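PDB 3L7I: teichoic acid biosynthesis protein F from Staphylococcus epidermidis, which takes part in teichoic acid biosynthesis, its modelled portion being a transferase with two Rossmann-like domains of the GT-B type. Local coordinates for residues 424-429 / 441-446; 477-482 / 497-502. All coordinates share one frame; numbering follows the deposited sequence.

Contact 1: residues 424-429 / 441-446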
ATOM      1  N   ASN A 424     -24.713 -29.792 -13.657  1.00 52.89           N
ATOM      2  CA  ASN A 424     -25.912 -30.290 -13.024  1.00 52.77           C
ATOM      3  C   ASN A 424     -25.975 -29.861 -11.558  1.00 52.31           C
ATOM      4  O   ASN A 424     -26.705 -30.456 -10.752  1.00 52.31           O
ATOM      5  CB  ASN A 424     -25.907 -31.801 -13.081  1.00 53.11           C
ATOM      6  CG  ASN A 424     -24.814 -32.384 -12.229  1.00 53.04           C
ATOM      7  OD1 ASN A 424     -23.852 -31.699 -11.903  1.00 52.85           O
ATOM      8  ND2 ASN A 424     -24.961 -33.643 -11.842  1.00 53.32           N
ATOM      9  N   ALA A 425     -25.214 -28.833 -11.195  1.00 52.06           N
ATOM     10  CA  ALA A 425     -25.286 -28.324  -9.831  1.00 51.81           C
ATOM     11  C   ALA A 425     -24.789 -26.910  -9.844  1.00 51.67           C
ATOM     12  O   ALA A 425     -24.244 -26.458 -10.846  1.00 51.75           O
ATOM     13  CB  ALA A 425     -24.468 -29.168  -8.900  1.00 51.86           C
ATOM     14  N   ARG A 426     -24.987 -26.203  -8.744  1.00 51.59           N
ATOM     15  CA  ARG A 426     -24.597 -24.802  -8.679  1.00 51.56           C
ATOM     16  C   ARG A 426     -23.113 -24.705  -8.903  1.00 51.50           C
ATOM     17  O   ARG A 426     -22.381 -25.504  -8.343  1.00 51.53           O
ATOM     18  CB  ARG A 426     -24.946 -24.219  -7.317  1.00 51.67           C
ATOM     19  CG  ARG A 426     -26.415 -24.145  -7.097  1.00 51.91           C
ATOM     20  CD  ARG A 426     -26.689 -23.922  -5.658  1.00 52.23           C
ATOM     21  NE  ARG A 426     -26.190 -22.623  -5.290  1.00 52.36           N
ATOM     22  CZ  ARG A 426     -26.207 -22.152  -4.059  1.00 52.79           C
ATOM     23  NH1 ARG A 426     -26.706 -22.910  -3.098  1.00 53.15           N
ATOM     24  NH2 ARG A 426     -25.720 -20.932  -3.811  1.00 52.98           N
ATOM     25  N   THR A 427     -22.663 -23.762  -9.733  1.00 51.56           N
ATOM     26  CA  THR A 427     -21.226 -23.535  -9.841  1.00 51.63           C
ATOM     27  C   THR A 427     -20.878 -22.239  -9.120  1.00 51.64           C
ATOM     28  O   THR A 427     -21.692 -21.327  -9.078  1.00 51.68           O
ATOM     29  CB  THR A 427     -20.659 -23.598 -11.317  1.00 51.91           C
ATOM     30  OG1 THR A 427     -20.931 -22.384 -12.002  1.00 52.07           O
ATOM     31  CG2 THR A 427     -21.222 -24.779 -12.122  1.00 52.07           C
ATOM     32  N   PRO A 428     -19.675 -22.177  -8.525  1.00 51.73           N
ATOM     33  CA  PRO A 428     -19.259 -21.097  -7.611  1.00 51.85           C
ATOM     34  C   PRO A 428     -19.476 -19.682  -8.158  1.00 51.96           C
ATOM     35  O   PRO A 428     -19.351 -19.444  -9.358  1.00 52.04           O
ATOM     36  CB  PRO A 428     -17.762 -21.354  -7.397  1.00 52.08           C
ATOM     37  CG  PRO A 428     -17.551 -22.781  -7.740  1.00 52.10           C
ATOM     38  CD  PRO A 428     -18.600 -23.158  -8.764  1.00 51.89           C
ATOM     39  N   LEU A 429     -19.790 -18.744  -7.269  1.00 52.13           N
ATOM     40  CA  LEU A 429     -19.983 -17.358  -7.680  1.00 52.38           C
ATOM     41  C   LEU A 429     -18.677 -16.599  -8.019  1.00 52.60           C
ATOM     42  O   LEU A 429     -18.711 -15.617  -8.761  1.00 52.86           O
ATOM     43  CB  LEU A 429     -20.793 -16.613  -6.636  1.00 52.68           C
ATOM     44  CG  LEU A 429     -22.239 -17.069  -6.594  1.00 52.67           C
ATOM     45  CD1 LEU A 429     -22.977 -16.333  -5.499  1.00 53.19           C
ATOM     46  CD2 LEU A 429     -22.912 -16.843  -7.939  1.00 52.69           C
ATOM     47  N   GLN A 441     -27.659 -25.311 -17.465  1.00 54.69           N
ATOM     48  CA  GLN A 441     -27.924 -25.966 -16.184  1.00 53.98           C
ATOM     49  C   GLN A 441     -28.874 -27.132 -16.374  1.00 54.26           C
ATOM     50  O   GLN A 441     -29.987 -26.970 -16.896  1.00 54.82           O
ATOM     51  CB  GLN A 441     -28.556 -24.983 -15.197  1.00 53.68           C
ATOM     52  CG  GLN A 441     -28.853 -25.578 -13.834  1.00 53.16           C
ATOM     53  CD  GLN A 441     -27.627 -26.214 -13.168  1.00 52.64           C
ATOM     54  OE1 GLN A 441     -27.601 -27.414 -12.943  1.00 52.59           O
ATOM     55  NE2 GLN A 441     -26.616 -25.410 -12.853  1.00 52.40           N
ATOM     56  N   THR A 442     -28.452 -28.315 -15.953  1.00 53.99           N
ATOM     57  CA  THR A 442     -29.260 -29.484 -16.219  1.00 54.37           C
ATOM     58  C   THR A 442     -30.059 -29.770 -14.991  1.00 53.97           C
ATOM     59  O   THR A 442     -31.085 -30.445 -15.049  1.00 54.31           O
ATOM     60  CB  THR A 442     -28.376 -30.664 -16.502  1.00 54.53           C
ATOM     61  OG1 THR A 442     -27.662 -30.999 -15.307  1.00 53.90           O
ATOM     62  CG2 THR A 442     -27.368 -30.301 -17.568  1.00 55.00           C
ATOM     63  N   TRP A 443     -29.579 -29.214 -13.878  1.00 53.37           N
ATOM     64  CA  TRP A 443     -29.966 -29.634 -12.519  1.00 53.07           C
ATOM     65  C   TRP A 443     -29.928 -31.165 -12.407  1.00 53.21           C
ATOM     66  O   TRP A 443     -29.431 -31.839 -13.304  1.00 53.48           O
ATOM     67  CB  TRP A 443     -31.321 -29.043 -12.079  1.00 53.31           C
ATOM     68  CG  TRP A 443     -31.509 -29.048 -10.586  1.00 53.11           C
ATOM     69  CD1 TRP A 443     -32.458 -29.714  -9.889  1.00 53.41           C
ATOM     70  CD2 TRP A 443     -30.699 -28.370  -9.616  1.00 52.76           C
ATOM     71  NE1 TRP A 443     -32.299 -29.491  -8.544  1.00 53.32           N
ATOM     72  CE2 TRP A 443     -31.224 -28.675  -8.350  1.00 52.93           C
ATOM     73  CE3 TRP A 443     -29.577 -27.536  -9.699  1.00 52.43           C
ATOM     74  CZ2 TRP A 443     -30.676 -28.180  -7.178  1.00 52.84           C
ATOM     75  CZ3 TRP A 443     -29.030 -27.040  -8.524  1.00 52.26           C
ATOM     76  CH2 TRP A 443     -29.586 -27.361  -7.282  1.00 52.50           C
ATOM     77  N   HIS A 444     -30.430 -31.723 -11.322  1.00 53.17           N
ATOM     78  CA  HIS A 444     -30.252 -33.148 -11.114  1.00 53.36           C
ATOM     79  C   HIS A 444     -31.494 -33.810 -10.528  1.00 53.70           C
ATOM     80  O   HIS A 444     -31.395 -34.581  -9.573  1.00 53.78           O
ATOM     81  CB  HIS A 444     -29.074 -33.378 -10.168  1.00 53.09           C
ATOM     82  CG  HIS A 444     -29.148 -32.532  -8.945  1.00 52.84           C
ATOM     83  ND1 HIS A 444     -28.386 -31.402  -8.778  1.00 52.51           N
ATOM     84  CD2 HIS A 444     -29.956 -32.607  -7.863  1.00 53.04           C
ATOM     85  CE1 HIS A 444     -28.687 -30.833  -7.621  1.00 52.51           C
ATOM     86  NE2 HIS A 444     -29.640 -31.541  -7.053  1.00 52.86           N
ATOM     87  N   GLY A 445     -32.668 -33.514 -11.061  1.00 54.04           N
ATOM     88  CA  GLY A 445     -33.821 -34.293 -10.654  1.00 54.52           C
ATOM     89  C   GLY A 445     -35.106 -33.584 -10.300  1.00 54.87           C
ATOM     90  O   GLY A 445     -35.091 -32.467  -9.797  1.00 54.69           O
ATOM     91  N   THR A 446     -36.218 -34.260 -10.570  1.00 55.49           N
ATOM     92  CA  THR A 446     -37.534 -33.756 -10.238  1.00 56.07           C
ATOM     93  C   THR A 446     -37.622 -33.569  -8.737  1.00 56.08           C
ATOM     94  O   THR A 446     -37.359 -34.510  -7.987  1.00 56.10           O
ATOM     95  CB  THR A 446     -38.653 -34.739 -10.660  1.00 56.86           C
ATOM     96  OG1 THR A 446     -38.734 -34.819 -12.092  1.00 57.13           O
ATOM     97  CG2 THR A 446     -39.983 -34.266 -10.116  1.00 57.59           C
TER
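Gln441, at the end of strand 438-441, illustrates how one primary amide can tie together two loops that follow adjacent parallel strands, leaving the sheet at its C-terminal end. Its CG stands anti to the backbone N (chi1 -180°) and the chain then bends at chi2, so CB and CG carry the amide toward the backbone of 424-429. CD comes within 4.1 Å of Ala425 N. Beyond it the two arms divide: Gln441 OE1 turns back to its own loop and accepts the N-H of Trp443 at 2.8 Å, in the carbonyl plane and on a lone pair, while Gln441 NE2 crosses to Ala425 O at 3.3 Å. That second bond is fairly straight at hydrogen, but the donor sits above the carbonyl plane. Both arms of the amide are thereby occupied, which fixes its rotation.

His444 makes the other crossing. Its ND1 lies 2.8 Å from Asn424 O, with the oxygen in the ring plane, a nearly linear N-H...O (172°) and an approach almost along the C=O axis. CE1 of the same imidazole lies over one face of the Trp443 indole, and the indole lies beside the Arg426 side chain, its CZ3 4.2 Å from Arg426 CG. The amide of Asn424 looks elsewhere, OD1 accepting from Phe360 N.

With a carbonyl as acceptor, ND1 of His444 must carry a proton. NE2 would then be the unprotonated nitrogen of a neutral ring, although a sulfate ion about 6 Å from the side chain could favour the cation.

Contact 2: residues 477-482 / 497-502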
ATOM      1  N   SER A 477     -29.573 -16.713 -11.646  1.00 60.53           N
ATOM      2  CA  SER A 477     -29.677 -15.614 -12.588  1.00 61.92           C
ATOM      3  C   SER A 477     -28.673 -15.767 -13.732  1.00 61.95           C
ATOM      4  O   SER A 477     -28.810 -15.124 -14.765  1.00 63.16           O
ATOM      5  CB  SER A 477     -29.482 -14.261 -11.895  1.00 62.96           C
ATOM      6  OG  SER A 477     -28.101 -13.882 -11.845  1.00 62.96           O
ATOM      7  N   ARG A 478     -27.661 -16.597 -13.539  1.00 60.83           N
ATOM      8  CA  ARG A 478     -26.614 -16.766 -14.536  1.00 60.99           C
ATOM      9  C   ARG A 478     -26.898 -17.949 -15.483  1.00 60.59           C
ATOM     10  O   ARG A 478     -26.225 -18.111 -16.501  1.00 61.05           O
ATOM     11  CB  ARG A 478     -25.250 -16.983 -13.857  1.00 60.37           C
ATOM     12  CG  ARG A 478     -24.903 -16.012 -12.746  1.00 60.82           C
ATOM     13  CD  ARG A 478     -23.483 -16.211 -12.261  1.00 60.65           C
ATOM     14  NE  ARG A 478     -23.248 -17.550 -11.718  1.00 59.37           N
ATOM     15  CZ  ARG A 478     -22.036 -18.036 -11.454  1.00 59.23           C
ATOM     16  NH1 ARG A 478     -21.889 -19.262 -10.972  1.00 58.23           N
ATOM     17  NH2 ARG A 478     -20.962 -17.286 -11.691  1.00 60.28           N
ATOM     18  N   TRP A 479     -27.867 -18.788 -15.115  1.00 59.91           N
ATOM     19  CA  TRP A 479     -28.233 -19.929 -15.933  1.00 59.73           C
ATOM     20  C   TRP A 479     -28.953 -19.449 -17.175  1.00 61.28           C
ATOM     21  O   TRP A 479     -30.052 -18.900 -17.088  1.00 62.08           O
ATOM     22  CB  TRP A 479     -29.162 -20.889 -15.191  1.00 58.88           C
ATOM     23  CG  TRP A 479     -28.612 -21.530 -13.951  1.00 57.55           C
ATOM     24  CD1 TRP A 479     -27.307 -21.543 -13.505  1.00 57.00           C
ATOM     25  CD2 TRP A 479     -29.360 -22.287 -13.013  1.00 56.86           C
ATOM     26  NE1 TRP A 479     -27.218 -22.251 -12.327  1.00 56.07           N
ATOM     27  CE2 TRP A 479     -28.468 -22.716 -12.008  1.00 55.94           C
ATOM     28  CE3 TRP A 479     -30.701 -22.654 -12.929  1.00 57.15           C
ATOM     29  CZ2 TRP A 479     -28.879 -23.479 -10.943  1.00 55.30           C
ATOM     30  CZ3 TRP A 479     -31.105 -23.405 -11.870  1.00 56.47           C
ATOM     31  CH2 TRP A 479     -30.201 -23.811 -10.886  1.00 55.54           C
ATOM     32  N   ASP A 480     -28.343 -19.667 -18.330  1.00 62.93           N
ATOM     33  CA  ASP A 480     -28.921 -19.230 -19.584  1.00 64.83           C
ATOM     34  C   ASP A 480     -29.969 -20.245 -20.024  1.00 64.03           C
ATOM     35  O   ASP A 480     -31.014 -19.880 -20.558  1.00 65.50           O
ATOM     36  CB  ASP A 480     -27.816 -19.084 -20.637  1.00 67.69           C
ATOM     37  CG  ASP A 480     -26.791 -18.004 -20.278  1.00 68.70           C
ATOM     38  OD1 ASP A 480     -27.184 -16.868 -19.930  1.00 70.15           O
ATOM     39  OD2 ASP A 480     -25.585 -18.302 -20.351  1.00 66.87           O
ATOM     40  N   TYR A 481     -29.676 -21.524 -19.784  1.00 62.82           N
ATOM     41  CA  TYR A 481     -30.604 -22.619 -20.048  1.00 63.01           C
ATOM     42  C   TYR A 481     -30.754 -23.481 -18.793  1.00 61.27           C
ATOM     43  O   TYR A 481     -29.787 -23.701 -18.072  1.00 59.93           O
ATOM     44  CB  TYR A 481     -30.097 -23.467 -21.206  1.00 63.72           C
ATOM     45  CG  TYR A 481     -30.187 -22.772 -22.551  1.00 65.92           C
ATOM     46  CD1 TYR A 481     -31.407 -22.294 -23.036  1.00 67.64           C
ATOM     47  CD2 TYR A 481     -29.061 -22.605 -23.349  1.00 66.53           C
ATOM     48  CE1 TYR A 481     -31.493 -21.671 -24.277  1.00 69.94           C
ATOM     49  CE2 TYR A 481     -29.143 -21.985 -24.577  1.00 68.76           C
ATOM     50  CZ  TYR A 481     -30.356 -21.521 -25.039  1.00 70.48           C
ATOM     51  OH  TYR A 481     -30.417 -20.903 -26.269  1.00 72.96           O
ATOM     52  N   LEU A 482     -31.975 -23.937 -18.528  1.00 61.53           N
ATOM     53  CA  LEU A 482     -32.276 -24.845 -17.435  1.00 60.24           C
ATOM     54  C   LEU A 482     -33.132 -26.001 -17.951  1.00 60.93           C
ATOM     55  O   LEU A 482     -34.174 -25.794 -18.592  1.00 62.52           O
ATOM     56  CB  LEU A 482     -33.028 -24.118 -16.334  1.00 60.07           C
ATOM     57  CG  LEU A 482     -33.499 -25.036 -15.221  1.00 59.10           C
ATOM     58  CD1 LEU A 482     -32.339 -25.856 -14.742  1.00 57.64           C
ATOM     59  CD2 LEU A 482     -34.059 -24.225 -14.108  1.00 59.08           C
ATOM     60  N   PHE A 497     -36.536 -21.200  -8.368  1.00 60.51           N
ATOM     61  CA  PHE A 497     -35.252 -20.761  -8.882  1.00 59.83           C
ATOM     62  C   PHE A 497     -35.297 -19.374  -9.506  1.00 60.99           C
ATOM     63  O   PHE A 497     -34.331 -18.957 -10.139  1.00 60.73           O
ATOM     64  CB  PHE A 497     -34.739 -21.744  -9.936  1.00 59.01           C
ATOM     65  CG  PHE A 497     -34.250 -23.048  -9.376  1.00 57.76           C
ATOM     66  CD1 PHE A 497     -34.343 -24.218 -10.133  1.00 57.40           C
ATOM     67  CD2 PHE A 497     -33.695 -23.108  -8.107  1.00 57.18           C
ATOM     68  CE1 PHE A 497     -33.883 -25.436  -9.621  1.00 56.39           C
ATOM     69  CE2 PHE A 497     -33.238 -24.306  -7.589  1.00 56.25           C
ATOM     70  CZ  PHE A 497     -33.328 -25.473  -8.337  1.00 55.81           C
ATOM     71  N   TRP A 498     -36.407 -18.662  -9.339  1.00 62.44           N
ATOM     72  CA  TRP A 498     -36.559 -17.354  -9.962  1.00 63.83           C
ATOM     73  C   TRP A 498     -36.224 -17.461 -11.453  1.00 63.94           C
ATOM     74  O   TRP A 498     -35.311 -16.774 -11.931  1.00 63.95           O
ATOM     75  CB  TRP A 498     -35.598 -16.325  -9.327  1.00 63.79           C
ATOM     76  CG  TRP A 498     -35.605 -16.189  -7.803  1.00 63.75           C
ATOM     77  CD1 TRP A 498     -36.395 -15.355  -7.050  1.00 65.20           C
ATOM     78  CD2 TRP A 498     -34.763 -16.882  -6.870  1.00 62.48           C
ATOM     79  NE1 TRP A 498     -36.114 -15.510  -5.718  1.00 64.93           N
ATOM     80  CE2 TRP A 498     -35.114 -16.433  -5.577  1.00 63.30           C
ATOM     81  CE3 TRP A 498     -33.758 -17.849  -7.003  1.00 60.95           C
ATOM     82  CZ2 TRP A 498     -34.497 -16.911  -4.426  1.00 62.72           C
ATOM     83  CZ3 TRP A 498     -33.135 -18.325  -5.854  1.00 60.32           C
ATOM     84  CH2 TRP A 498     -33.506 -17.846  -4.581  1.00 61.24           C
ATOM     85  N   MET A 499     -36.915 -18.323 -12.190  1.00 66.40           N
ATOM     86  CA  MET A 499     -36.580 -18.529 -13.604  1.00 64.53           C
ATOM     87  C   MET A 499     -37.691 -18.051 -14.532  1.00 66.96           C
ATOM     88  O   MET A 499     -38.855 -18.030 -14.149  1.00 69.43           O
ATOM     89  CB  MET A 499     -36.301 -20.009 -13.880  1.00 63.32           C
ATOM     90  CG  MET A 499     -35.002 -20.518 -13.308  1.00 61.45           C
ATOM     91  SD  MET A 499     -33.623 -20.130 -14.395  1.00 61.32           S
ATOM     92  CE  MET A 499     -34.458 -20.283 -15.957  1.00 63.04           C
ATOM     93  N   ASP A 500     -37.337 -17.667 -15.753  1.00 79.93           N
ATOM     94  CA  ASP A 500     -38.350 -17.395 -16.761  1.00 82.04           C
ATOM     95  C   ASP A 500     -38.652 -18.709 -17.457  1.00 79.98           C
ATOM     96  O   ASP A 500     -37.757 -19.527 -17.619  1.00 77.16           O
ATOM     97  CB  ASP A 500     -37.843 -16.389 -17.797  1.00 83.46           C
ATOM     98  CG  ASP A 500     -37.324 -15.103 -17.174  1.00 85.68           C
ATOM     99  OD1 ASP A 500     -38.039 -14.501 -16.337  1.00 88.46           O
ATOM    100  OD2 ASP A 500     -36.202 -14.688 -17.544  1.00 85.29           O
ATOM    101  N   GLU A 501     -39.894 -18.927 -17.875  1.00 99.34           N
ATOM    102  CA  GLU A 501     -40.199 -20.143 -18.615  1.00 98.12           C
ATOM    103  C   GLU A 501     -39.417 -20.127 -19.916  1.00 97.31           C
ATOM    104  O   GLU A 501     -39.080 -21.164 -20.478  1.00 95.82           O
ATOM    105  CB  GLU A 501     -41.699 -20.267 -18.887  1.00101.20           C
ATOM    106  CG  GLU A 501     -42.067 -21.497 -19.723  1.00100.75           C
ATOM    107  CD  GLU A 501     -43.490 -21.997 -19.470  1.00103.63           C
ATOM    108  OE1 GLU A 501     -44.412 -21.151 -19.366  1.00107.24           O
ATOM    109  OE2 GLU A 501     -43.679 -23.239 -19.381  1.00102.83           O
ATOM    110  N   GLU A 502     -39.114 -18.921 -20.370  1.00 95.39           N
ATOM    111  CA  GLU A 502     -38.398 -18.707 -21.614  1.00 95.69           C
ATOM    112  C   GLU A 502     -37.010 -19.344 -21.606  1.00 93.13           C
ATOM    113  O   GLU A 502     -36.390 -19.496 -22.649  1.00 93.64           O
ATOM    114  CB  GLU A 502     -38.283 -17.205 -21.876  1.00 98.31           C
ATOM    115  CG  GLU A 502     -39.427 -16.377 -21.267  1.00101.00           C
ATOM    116  CD  GLU A 502     -39.943 -15.294 -22.219  1.00104.69           C
ATOM    117  OE1 GLU A 502     -39.346 -15.121 -23.309  1.00105.08           O
ATOM    118  OE2 GLU A 502     -40.949 -14.617 -21.890  1.00107.70           O
TER
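A beta-alpha-beta unit of the Rossmann-like sheet supplies this example of aromatic packing: strand 481-484, helix 487-496 and strand 504-506, with a T-shaped Trp-Phe pair closing the corner where the helix gives way to the loop. Trp479 presents the edge of its six-membered ring to a face of Phe497, the first residue to leave helical geometry. The ring planes stand at 77° and the centroids are 5.2 Å apart. At the closest point Trp479 CZ3 is 3.8 Å from Phe497 CD1, displaced from the middle of the face toward its rim. Both residues set CG anti to the carbonyl carbon (chi1 -62° and -73°); with both CB atoms directed at the other segment, this brings the rings together.

Leu482 and Met499 complete the dense part. With the CG of Leu482 anti to the backbone N, its CD2 lies against both Phe497 and Met499, 4.0 Å from Phe497 CD1 and 3.9 Å from Met499 CG. The sulfur of Met499 approaches Trp479 obliquely, 5.4 Å from the centroid of the six-membered ring: a Met-aromatic contact, but not one centred on a face. All four of these side chains are buried. The indole N-H is not wasted, since Trp479 NE1 bonds to Glu475 OE2 at the end of helix 465-476.

Farther out the segments part, and Ser477, Asp500 and Glu502 face solvent, while Asp480, whose CB is directed away from the other segment, forms a salt bridge with Lys433. On the tight side, by contrast, bends at chi2 and chi3 of Met499 fold its tip back to the strand, where the terminal methyl CE rests 4.1 Å from Leu482 CB.

Both contacts belong to the same parallel sheet, and neighbouring strands join them: Gln441 N of contact 1 is 2.7 Å from Tyr481 O of contact 2, a probable hydrogen bond. Contact 1 pairs two loops at strand ends near the middle of the chain; it is partly buried and works through polar groups and backbone carbonyls. Contact 2 lies farther from the centre yet is wholly buried in its touching residues, and its chemistry is aromatic and aliphatic. The two also touch: Phe497 meets Trp443 edge-to-face, and Arg478 NH1 donates to the backbone O of Pro428. Contact 1 thus relies on directional bonds between loops, contact 2 on apolar packing against the loop after a helix.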